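PDB 5GJO: Lysine/ornithine decarboxylase from Selenomonas ruminantium, which decarboxylates both L-lysine and L-ornithine, giving cadaverine and putrescine, with pyridoxal 5'-phosphate as its cofactor. Local coordinates for residues F5-K10 / N267-V272; C303-C308 / L346-G351. The protein carries 2 engineered substitutions. One frame throughout, in Å; residues are numbered along the deposited sequence.

Contacts 1 and 2 lie side by side, their centres about 8 Å apart, in the mixed beta sheet that is separate from the PLP-binding barrel. They share that sheet: strand 266-276 of contact 1 runs antiparallel beside strand 344-347 of contact 2, and Leu268 N lies 2.7 Å from Val347 O, a probable hydrogen bond. Both are largely buried, though Arg6 of contact 1 is exposed. Their chemistry differs. In contact 1 a loop crosses a sheet face, and the hydrogen bonds between the two segments come from one asparagine side chain. In contact 2 two neighbouring strands pair through their backbones, and a Met-aromatic contact is added beyond the paired residues.

Contact 1 of 2, residues F5-K10 / N267-V272; sequences FRLSEK and NLVTSV. With SO4 (sulfate ion), chain F; SO4 (sulfate ion), chain E.
In the beta domain that accompanies the PLP barrel in fold type III decarboxylases, segment 5-10, which leads into helix 9-18, crosses a sheet face at residues 267-272 of strand 266-276. Asn267 carries the contact. Its flat amide bonds the loop backbone twice. Asn267 ND2 donates to Phe5 O at 3.0 Å, from above the carbonyl plane. Asn267 OD1 accepts from Leu7 N at 2.9 Å, and that nitrogen lies nearly along the C=O axis of the amide. CG of Asn267 is anti to its carbonyl carbon (chi1 -69°), on the side of the loop. The two bonds fix the amide's rotation, and they satisfy polar groups in a buried place. An alanine here would probably leave Phe5 O and Leu7 N without these mates and open a gap under the loop. Phe5 sets CD2 of its ring 3.9 Å from Asn267 ND2, with the ring and amide planes 32° apart. Phe372 meets the same ring. Leu7 slides past Asn267 in the opposite direction; Val12 and Leu15 of helix 9-18 also touch Leu7. CB of Arg6 points away from the strand, and the chain, extended from CG to NE, reaches a sulfate ion, probably from the crystallisation liquor. Arg6 NH1 bonds O1 of that sulfate at 3.1 Å. Leu7 CD1 meets Val269 CG2 at 3.8 Å, the two side chains crossing at about a right angle.

Contact 2 of 2, residues C303-C308 / L346-G351; sequences CYPLHC and LVTEMG. Engineered in segment 303-308: Cys303 (natural residue Thr).
Segments 303-308 and 346-351 run antiparallel. His307 and Leu346 form a hydrogen-bonded pair: His307 N donates to Leu346 O at 2.8 Å, and Leu346 N to His307 O at 3.0 Å. Leu306 and Val347 are the next, non-hydrogen-bonded pair. Past it, Thr348 N bonds Pro305 O at 3.2 Å, and Val347 CA makes a CA-H...O contact with the same oxygen. Leu346 O also takes a weak bond from His307 ND1, at the edge of the imidazole. CG of His307 is anti to its carbonyl carbon (chi1 -52°), beside the backbone N that bonds the same oxygen. The pairing puts the short strand 306-307 beside strand 344-347, which has strand 266-276 as its other neighbour, in the beta domain of this fold type III enzyme. Leu306 and Val347 share one sheet face, where Leu306 CD1 meets Val347 CG2. Tyr331 and Phe334 of strand 329-336 pack on Leu306. The other branch, Val347 CG1, meets Tyr304 CB at 3.4 Å. Met350 then covers one face of the Tyr304 ring in a Met-aromatic contact. Its CE makes a CH-pi contact 3.9 Å from the ring centroid, offset toward the rim; SD stands obliquely, 4.8 Å from that centroid. Glu349 O sits at the ring's edge. The engineered Cys303 forms a disulfide with Cys226. Pro305 CG makes a van der Waals contact with Glu349 OE1 at 3.3 Å.

Contact 1 of 2, residues F5-K10 / N267-V272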
loop_
_atom_site.group_PDB
_atom_site.type_symbol
_atom_site.label_atom_id
_atom_site.label_comp_id
_atom_site.label_asym_id
_atom_site.label_seq_id
_atom_site.Cartn_x
_atom_site.Cartn_y
_atom_site.Cartn_z
ATOM N N PHE A 5 -15.454 3.317 -19.965
ATOM C CA PHE A 5 -15.814 4.664 -19.537
ATOM C C PHE A 5 -14.555 5.531 -19.674
ATOM O O PHE A 5 -13.417 5.160 -19.241
ATOM C CB PHE A 5 -16.268 4.618 -18.071
ATOM C CG PHE A 5 -16.486 5.960 -17.471
ATOM C CD1 PHE A 5 -17.415 6.802 -18.011
ATOM C CD2 PHE A 5 -15.701 6.425 -16.376
ATOM C CE1 PHE A 5 -17.629 8.064 -17.459
ATOM C CE2 PHE A 5 -15.921 7.670 -15.833
ATOM C CZ PHE A 5 -16.886 8.484 -16.360
ATOM N N ARG A 6 -14.710 6.679 -20.312
ATOM C CA ARG A 6 -13.604 7.589 -20.489
ATOM C C ARG A 6 -14.122 8.997 -20.461
ATOM O O ARG A 6 -14.972 9.384 -21.309
ATOM C CB ARG A 6 -12.990 7.363 -21.870
ATOM C CG ARG A 6 -11.860 8.355 -22.125
ATOM C CD ARG A 6 -10.941 7.968 -23.311
ATOM N NE ARG A 6 -9.989 9.071 -23.567
ATOM C CZ ARG A 6 -8.928 8.989 -24.368
ATOM N NH1 ARG A 6 -8.676 7.875 -25.000
ATOM N NH2 ARG A 6 -8.135 10.069 -24.540
ATOM N N LEU A 7 -13.546 9.809 -19.618
ATOM C CA LEU A 7 -13.863 11.196 -19.602
ATOM C C LEU A 7 -13.289 11.901 -20.824
ATOM O O LEU A 7 -12.188 11.642 -21.225
ATOM C CB LEU A 7 -13.286 11.860 -18.339
ATOM C CG LEU A 7 -13.901 11.389 -17.011
ATOM C CD1 LEU A 7 -13.053 11.847 -15.883
ATOM C CD2 LEU A 7 -15.363 11.766 -16.820
ATOM N N SER A 8 -14.023 12.873 -21.361
ATOM C CA SER A 8 -13.490 13.742 -22.366
ATOM C C SER A 8 -12.579 14.800 -21.781
ATOM O O SER A 8 -12.629 15.102 -20.649
ATOM C CB SER A 8 -14.621 14.439 -23.139
ATOM O OG SER A 8 -15.198 15.452 -22.356
ATOM N N GLU A 9 -11.762 15.418 -22.607
ATOM C CA GLU A 9 -10.914 16.529 -22.184
ATOM C C GLU A 9 -11.738 17.644 -21.539
ATOM O O GLU A 9 -11.355 18.153 -20.469
ATOM C CB GLU A 9 -10.091 17.111 -23.344
ATOM C CG GLU A 9 -9.136 18.200 -22.860
ATOM C CD GLU A 9 -8.201 18.737 -23.956
ATOM O OE1 GLU A 9 -8.210 18.201 -25.079
ATOM O OE2 GLU A 9 -7.474 19.676 -23.635
ATOM N N LYS A 10 -12.861 17.980 -22.131
ATOM C CA LYS A 10 -13.709 19.030 -21.563
ATOM C C LYS A 10 -14.228 18.694 -20.182
ATOM O O LYS A 10 -14.228 19.538 -19.293
ATOM C CB LYS A 10 -14.873 19.318 -22.534
ATOM C CG LYS A 10 -15.740 20.421 -21.953
ATOM C CD LYS A 10 -17.029 20.685 -22.704
ATOM C CE LYS A 10 -17.798 21.795 -21.952
ATOM N NZ LYS A 10 -18.935 22.201 -22.836
ATOM N N ASN A 267 -12.052 6.281 -13.878
ATOM C CA ASN A 267 -10.911 7.020 -14.402
ATOM C C ASN A 267 -10.282 7.786 -13.237
ATOM O O ASN A 267 -10.956 8.147 -12.325
ATOM C CB ASN A 267 -11.299 8.064 -15.459
ATOM C CG ASN A 267 -11.779 7.481 -16.781
ATOM O OD1 ASN A 267 -12.097 8.223 -17.693
ATOM N ND2 ASN A 267 -11.837 6.168 -16.879
ATOM N N LEU A 268 -8.979 7.997 -13.297
ATOM C CA LEU A 268 -8.263 8.896 -12.407
ATOM C C LEU A 268 -7.943 10.187 -13.068
ATOM O O LEU A 268 -7.409 10.217 -14.245
ATOM C CB LEU A 268 -6.936 8.292 -11.955
ATOM C CG LEU A 268 -6.024 9.164 -11.131
ATOM C CD1 LEU A 268 -6.570 9.362 -9.721
ATOM C CD2 LEU A 268 -4.688 8.404 -11.064
ATOM N N VAL A 269 -8.196 11.280 -12.368
ATOM C CA VAL A 269 -7.786 12.635 -12.813
ATOM C C VAL A 269 -6.737 13.171 -11.838
ATOM O O VAL A 269 -6.982 13.247 -10.611
ATOM C CB VAL A 269 -8.949 13.632 -12.863
ATOM C CG1 VAL A 269 -8.484 14.958 -13.441
ATOM C CG2 VAL A 269 -10.100 13.068 -13.751
ATOM N N THR A 270 -5.595 13.489 -12.375
ATOM C CA THR A 270 -4.444 13.928 -11.591
ATOM C C THR A 270 -3.799 15.123 -12.242
ATOM O O THR A 270 -3.749 15.210 -13.491
ATOM C CB THR A 270 -3.524 12.751 -11.260
ATOM O OG1 THR A 270 -2.376 13.215 -10.549
ATOM C CG2 THR A 270 -3.032 12.068 -12.497
ATOM N N SER A 271 -3.271 16.037 -11.439
ATOM C CA SER A 271 -2.593 17.240 -11.976
ATOM C C SER A 271 -1.077 17.089 -11.977
ATOM O O SER A 271 -0.491 16.479 -11.050
ATOM C CB SER A 271 -2.916 18.480 -11.147
ATOM O OG SER A 271 -4.288 18.768 -11.228
ATOM N N VAL A 272 -0.480 17.741 -12.964
ATOM C CA VAL A 272 0.970 18.040 -12.973
ATOM C C VAL A 272 1.236 19.141 -11.925
ATOM O O VAL A 272 0.718 20.257 -11.995
ATOM C CB VAL A 272 1.483 18.496 -14.382
ATOM C CG1 VAL A 272 3.009 18.835 -14.355
ATOM C CG2 VAL A 272 1.145 17.414 -15.377
HETATM S S SO4 F . -11.540 14.098 -26.071
HETATM O O1 SO4 F . -12.846 13.848 -26.658
HETATM O O2 SO4 F . -11.163 13.052 -25.141
HETATM O O3 SO4 F . -11.517 15.374 -25.425
HETATM O O4 SO4 F . -10.584 14.084 -27.178
HETATM S S SO4 E . -4.862 8.676 -26.556
HETATM O O1 SO4 E . -6.135 7.948 -26.839
HETATM O O2 SO4 E . -3.768 7.689 -26.403
HETATM O O3 SO4 E . -4.697 9.598 -27.708
HETATM O O4 SO4 E . -4.826 9.571 -25.366
#

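Contact 2 of 2, residues C303-C308 / L346-G351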
loop_
_atom_site.group_PDB
_atom_site.type_symbol
_atom_site.label_atom_id
_atom_site.label_comp_id
_atom_site.label_asym_id
_atom_site.label_seq_id
_atom_site.Cartn_x
_atom_site.Cartn_y
_atom_site.Cartn_z
ATOM N N CYS A 303 0.104 -1.997 -15.682
ATOM C CA CYS A 303 0.516 -0.776 -16.430
ATOM C C CYS A 303 -0.751 -0.109 -16.854
ATOM O O CYS A 303 -1.504 -0.746 -17.596
ATOM C CB CYS A 303 1.280 -1.258 -17.673
ATOM S SG CYS A 303 1.727 0.067 -18.867
ATOM N N TYR A 304 -1.091 1.080 -16.328
ATOM C CA TYR A 304 -2.356 1.735 -16.590
ATOM C C TYR A 304 -2.271 2.635 -17.823
ATOM O O TYR A 304 -1.232 3.234 -18.064
ATOM C CB TYR A 304 -2.816 2.612 -15.382
ATOM C CG TYR A 304 -3.018 1.736 -14.177
ATOM C CD1 TYR A 304 -4.233 1.109 -13.944
ATOM C CD2 TYR A 304 -1.994 1.541 -13.294
ATOM C CE1 TYR A 304 -4.382 0.234 -12.826
ATOM C CE2 TYR A 304 -2.136 0.684 -12.191
ATOM C CZ TYR A 304 -3.291 0.005 -12.001
ATOM O OH TYR A 304 -3.388 -0.866 -10.909
ATOM N N PRO A 305 -3.351 2.780 -18.597
ATOM C CA PRO A 305 -3.324 3.665 -19.756
ATOM C C PRO A 305 -3.367 5.140 -19.334
ATOM O O PRO A 305 -4.393 5.587 -18.879
ATOM C CB PRO A 305 -4.617 3.333 -20.533
ATOM C CG PRO A 305 -5.177 2.215 -19.830
ATOM C CD PRO A 305 -4.615 2.025 -18.511
ATOM N N LEU A 306 -2.304 5.865 -19.623
ATOM C CA LEU A 306 -2.169 7.278 -19.380
ATOM C C LEU A 306 -2.501 8.069 -20.608
ATOM O O LEU A 306 -1.983 7.767 -21.678
ATOM C CB LEU A 306 -0.723 7.556 -18.872
ATOM C CG LEU A 306 -0.379 9.028 -18.704
ATOM C CD1 LEU A 306 -1.206 9.706 -17.587
ATOM C CD2 LEU A 306 1.059 9.093 -18.353
ATOM N N HIS A 307 -3.311 9.109 -20.465
ATOM C CA HIS A 307 -3.680 10.013 -21.539
ATOM C C HIS A 307 -3.280 11.425 -21.197
ATOM O O HIS A 307 -3.728 11.968 -20.190
ATOM C CB HIS A 307 -5.189 9.957 -21.867
ATOM C CG HIS A 307 -5.663 8.552 -22.100
ATOM N ND1 HIS A 307 -6.196 7.731 -21.095
ATOM C CD2 HIS A 307 -5.553 7.764 -23.185
ATOM C CE1 HIS A 307 -6.442 6.528 -21.586
ATOM N NE2 HIS A 307 -6.033 6.507 -22.835
ATOM N N CYS A 308 -2.489 12.035 -22.062
ATOM C CA CYS A 308 -2.070 13.446 -21.898
ATOM C C CYS A 308 -2.813 14.258 -22.918
ATOM O O CYS A 308 -3.096 13.803 -24.005
ATOM C CB CYS A 308 -0.564 13.600 -22.111
ATOM S SG CYS A 308 0.428 12.630 -20.960
ATOM N N LEU A 346 -5.137 12.155 -17.553
ATOM C CA LEU A 346 -6.218 11.184 -17.324
ATOM C C LEU A 346 -5.747 9.766 -17.394
ATOM O O LEU A 346 -5.087 9.394 -18.353
ATOM C CB LEU A 346 -7.350 11.423 -18.328
ATOM C CG LEU A 346 -8.572 10.485 -18.303
ATOM C CD1 LEU A 346 -9.466 10.777 -17.117
ATOM C CD2 LEU A 346 -9.406 10.523 -19.633
ATOM N N VAL A 347 -6.108 8.940 -16.393
ATOM C CA VAL A 347 -5.788 7.548 -16.443
ATOM C C VAL A 347 -7.091 6.731 -16.484
ATOM O O VAL A 347 -7.993 6.902 -15.602
ATOM C CB VAL A 347 -4.929 7.072 -15.249
ATOM C CG1 VAL A 347 -4.468 5.634 -15.439
ATOM C CG2 VAL A 347 -3.723 7.957 -15.128
ATOM N N THR A 348 -7.215 5.878 -17.490
ATOM C CA THR A 348 -8.481 5.122 -17.764
ATOM C C THR A 348 -8.355 3.705 -17.193
ATOM O O THR A 348 -7.237 3.316 -16.820
ATOM C CB THR A 348 -8.937 5.129 -19.235
ATOM O OG1 THR A 348 -7.869 4.638 -20.116
ATOM C CG2 THR A 348 -9.338 6.506 -19.590
ATOM N N GLU A 349 -9.450 2.949 -17.148
ATOM C CA GLU A 349 -9.429 1.560 -16.692
ATOM C C GLU A 349 -8.703 1.437 -15.332
ATOM O O GLU A 349 -7.849 0.530 -15.152
ATOM C CB GLU A 349 -8.814 0.620 -17.756
ATOM C CG GLU A 349 -9.685 0.525 -19.057
ATOM C CD GLU A 349 -9.522 1.701 -19.978
ATOM O OE1 GLU A 349 -8.400 2.064 -20.366
ATOM O OE2 GLU A 349 -10.527 2.323 -20.349
ATOM N N MET A 350 -9.112 2.294 -14.412
ATOM C CA MET A 350 -8.519 2.396 -13.098
ATOM C C MET A 350 -9.400 1.907 -11.946
ATOM O O MET A 350 -9.177 2.240 -10.828
ATOM C CB MET A 350 -8.019 3.816 -12.870
ATOM C CG MET A 350 -6.524 3.945 -13.026
ATOM S SD MET A 350 -5.800 4.686 -11.600
ATOM C CE MET A 350 -4.036 4.452 -11.729
ATOM N N GLY A 351 -10.403 1.115 -12.265
ATOM C CA GLY A 351 -11.394 0.762 -11.333
ATOM C C GLY A 351 -11.077 -0.362 -10.367
ATOM O O GLY A 351 -11.826 -0.514 -9.354
#